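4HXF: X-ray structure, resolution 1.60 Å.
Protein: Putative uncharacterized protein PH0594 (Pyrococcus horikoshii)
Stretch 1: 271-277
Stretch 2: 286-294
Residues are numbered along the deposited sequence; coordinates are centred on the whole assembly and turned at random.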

# COMPACT_ATOMS: atom_id res chain seq x y z
N ASN A 271 45.34 14.20 26.26
CA ASN A 271 46.59 14.00 27.01
C ASN A 271 47.19 15.29 27.47
O ASN A 271 48.38 15.52 27.23
CB ASN A 271 47.63 13.29 26.12
N GLY A 272 46.38 16.19 28.08
CA GLY A 272 46.91 17.49 28.54
C GLY A 272 47.40 18.49 27.47
O GLY A 272 47.72 19.69 27.85
N LYS A 273 47.39 18.07 26.16
CA LYS A 273 47.67 19.04 25.02
C LYS A 273 46.36 19.48 24.45
O LYS A 273 45.42 18.71 24.38
CB LYS A 273 48.47 18.39 23.89
CG LYS A 273 49.69 17.62 24.35
CD LYS A 273 50.50 17.17 23.13
CE LYS A 273 51.79 16.43 23.59
NZ LYS A 273 53.02 16.79 22.82
N VAL A 274 46.33 20.74 24.03
CA VAL A 274 45.14 21.29 23.42
C VAL A 274 45.42 21.64 21.96
O VAL A 274 46.38 22.38 21.60
CB VAL A 274 44.70 22.55 24.16
CG1 VAL A 274 43.43 23.22 23.50
CG2 VAL A 274 44.42 22.22 25.65
N TYR A 275 44.53 21.17 21.14
CA TYR A 275 44.59 21.52 19.71
C TYR A 275 43.44 22.47 19.45
O TYR A 275 42.34 22.24 19.92
CB TYR A 275 44.37 20.25 18.86
CG TYR A 275 45.57 19.30 18.99
CD1 TYR A 275 45.61 18.39 19.98
CD2 TYR A 275 46.58 19.41 18.15
CE1 TYR A 275 46.71 17.54 20.11
CE2 TYR A 275 47.69 18.53 18.22
CZ TYR A 275 47.68 17.58 19.20
OH TYR A 275 48.81 16.70 19.38
N PHE A 276 43.70 23.52 18.67
CA PHE A 276 42.68 24.51 18.49
C PHE A 276 42.91 25.31 17.20
O PHE A 276 44.02 25.43 16.73
CB PHE A 276 42.68 25.45 19.72
CG PHE A 276 43.87 26.32 19.86
CD1 PHE A 276 44.96 25.85 20.59
CD2 PHE A 276 43.89 27.60 19.36
CE1 PHE A 276 46.05 26.66 20.75
CE2 PHE A 276 45.00 28.40 19.55
CZ PHE A 276 46.10 27.92 20.25
N THR A 277 41.84 25.89 16.70
CA THR A 277 41.91 26.74 15.57
C THR A 277 41.51 28.16 15.94
O THR A 277 40.73 28.37 16.88
CB THR A 277 40.94 26.28 14.46
OG1 THR A 277 39.65 25.92 15.01
CG2 THR A 277 41.57 24.96 13.80
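Stretch 2 286-294: LYLWDGEVR

The contact between these two stretches is an antiparallel pairing of neighbouring β-strands, held by backbone hydrogen bonds and packed by side chains on both faces of the sheet. Strand 286-289 runs against strand 273-277, with 155° between their N-to-C directions and a closest approach of the axes of 4.6 Å. The backbone of stretch 2 is extended through Trp-289, turns through Asp-290 and Gly-291, is extended again from Glu-292, and resumes as strand at Val-293 and Arg-294.

As the antiparallel pattern requires, wide and narrow pairs alternate. Val-274 and Trp-289 form a hydrogen-bonded pair: Val-274 N donates to Trp-289 O at 3.0 Å, and Trp-289 N returns the bond to Val-274 O at 2.7 Å. Two residues along, Phe-276 N reaches Tyr-287 O at 2.9 Å and Tyr-287 N reaches Phe-276 O at 2.8 Å. Between and beyond them lie the non-hydrogen-bonded pairs Tyr-275 with Leu-288 and Thr-277 with Leu-286, each with CA atoms 4.4 Å apart. Here the strands approach closely enough for CA-H···O contacts, such as Leu-288 CA to Val-274 O at 3.2 Å.

Because side chains alternate, each face has its own packing. On one, Leu-288 places CD1 over the ring of Tyr-275, 4.1 Å from its CE2, while Leu-286 CD1 lies 3.8 Å from Thr-277 CG2. On the other, Phe-276, with chi1 in the p well, brings its ring back across stretch 2: Tyr-287 CB sits over one ring face, 3.5 Å from Phe-276 CZ, and Trp-289 CB lies 4.1 Å from Phe-276 CE1. The rings of Phe-276 and Tyr-287 are nearly parallel but slid apart, so they barely overlap. Beyond the Val-274 and Trp-289 pair, one water links Lys-273 NZ (2.6 Å from the water O) to Asp-290 OD2 (2.8 Å from it).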

# COMPACT_ATOMS: atom_id res chain seq x y z
N LEU A 286 45.22 26.20 12.43
CA LEU A 286 45.41 25.15 13.48
C LEU A 286 46.73 25.27 14.23
O LEU A 286 47.82 25.46 13.67
CB LEU A 286 45.35 23.73 12.82
CG LEU A 286 45.47 22.52 13.78
CD1 LEU A 286 44.27 22.49 14.80
CD2 LEU A 286 45.41 21.24 12.94
N TYR A 287 46.57 25.24 15.56
CA TYR A 287 47.64 25.32 16.53
C TYR A 287 47.49 24.19 17.55
O TYR A 287 46.46 23.57 17.66
CB TYR A 287 47.52 26.67 17.30
CG TYR A 287 47.70 27.88 16.42
CD1 TYR A 287 46.64 28.43 15.78
CD2 TYR A 287 48.94 28.41 16.14
CE1 TYR A 287 46.81 29.53 14.95
CE2 TYR A 287 49.14 29.49 15.25
CZ TYR A 287 48.02 30.06 14.69
OH TYR A 287 48.22 31.13 13.87
N LEU A 288 48.59 24.03 18.30
CA LEU A 288 48.68 23.17 19.47
C LEU A 288 49.16 24.03 20.66
O LEU A 288 49.98 24.91 20.49
CB LEU A 288 49.76 22.05 19.18
CG LEU A 288 50.62 21.53 20.37
CD1 LEU A 288 49.69 20.58 21.11
CD2 LEU A 288 51.89 20.82 20.01
N TRP A 289 48.66 23.73 21.85
CA TRP A 289 49.26 24.24 23.09
C TRP A 289 49.72 23.09 23.87
O TRP A 289 49.00 22.19 24.19
CB TRP A 289 48.28 25.14 23.86
CG TRP A 289 48.85 25.66 25.14
CD1 TRP A 289 49.44 26.88 25.37
CD2 TRP A 289 48.74 25.04 26.42
NE1 TRP A 289 49.72 27.03 26.70
CE2 TRP A 289 49.37 25.95 27.37
CE3 TRP A 289 48.26 23.84 26.86
CZ2 TRP A 289 49.49 25.63 28.71
CZ3 TRP A 289 48.39 23.52 28.21
CH2 TRP A 289 48.99 24.40 29.11
N ASP A 290 51.01 23.14 24.24
CA ASP A 290 51.63 22.03 25.04
C ASP A 290 52.43 22.67 26.18
O ASP A 290 53.38 22.07 26.69
CB ASP A 290 52.58 21.19 24.20
CG ASP A 290 53.75 22.01 23.61
OD1 ASP A 290 53.95 23.21 23.95
OD2 ASP A 290 54.48 21.43 22.76
N GLY A 291 52.00 23.85 26.57
CA GLY A 291 52.73 24.73 27.47
C GLY A 291 53.08 26.02 26.78
O GLY A 291 53.21 27.06 27.40
N GLU A 292 53.31 25.94 25.48
CA GLU A 292 53.40 27.12 24.64
C GLU A 292 52.49 26.83 23.40
O GLU A 292 52.15 25.69 23.14
CB GLU A 292 54.83 27.41 24.18
CG GLU A 292 55.75 27.98 25.30
N VAL A 293 52.14 27.90 22.71
CA VAL A 293 51.37 27.82 21.46
C VAL A 293 52.32 27.56 20.32
O VAL A 293 53.26 28.34 20.08
CB VAL A 293 50.54 29.07 21.23
CG1 VAL A 293 49.91 29.04 19.80
CG2 VAL A 293 49.50 29.19 22.33
N ARG A 294 52.01 26.50 19.55
CA ARG A 294 52.81 26.09 18.39
C ARG A 294 51.94 26.07 17.11
O ARG A 294 50.88 25.55 17.14
CB ARG A 294 53.39 24.74 18.66
CG ARG A 294 54.15 24.81 20.02
CD ARG A 294 55.27 23.85 20.18
NE ARG A 294 55.77 23.85 21.57
CZ ARG A 294 56.77 24.61 22.06
NH1 ARG A 294 57.42 25.50 21.31
NH2 ARG A 294 57.09 24.50 23.34
O HOH W 1 54.14 18.88 21.71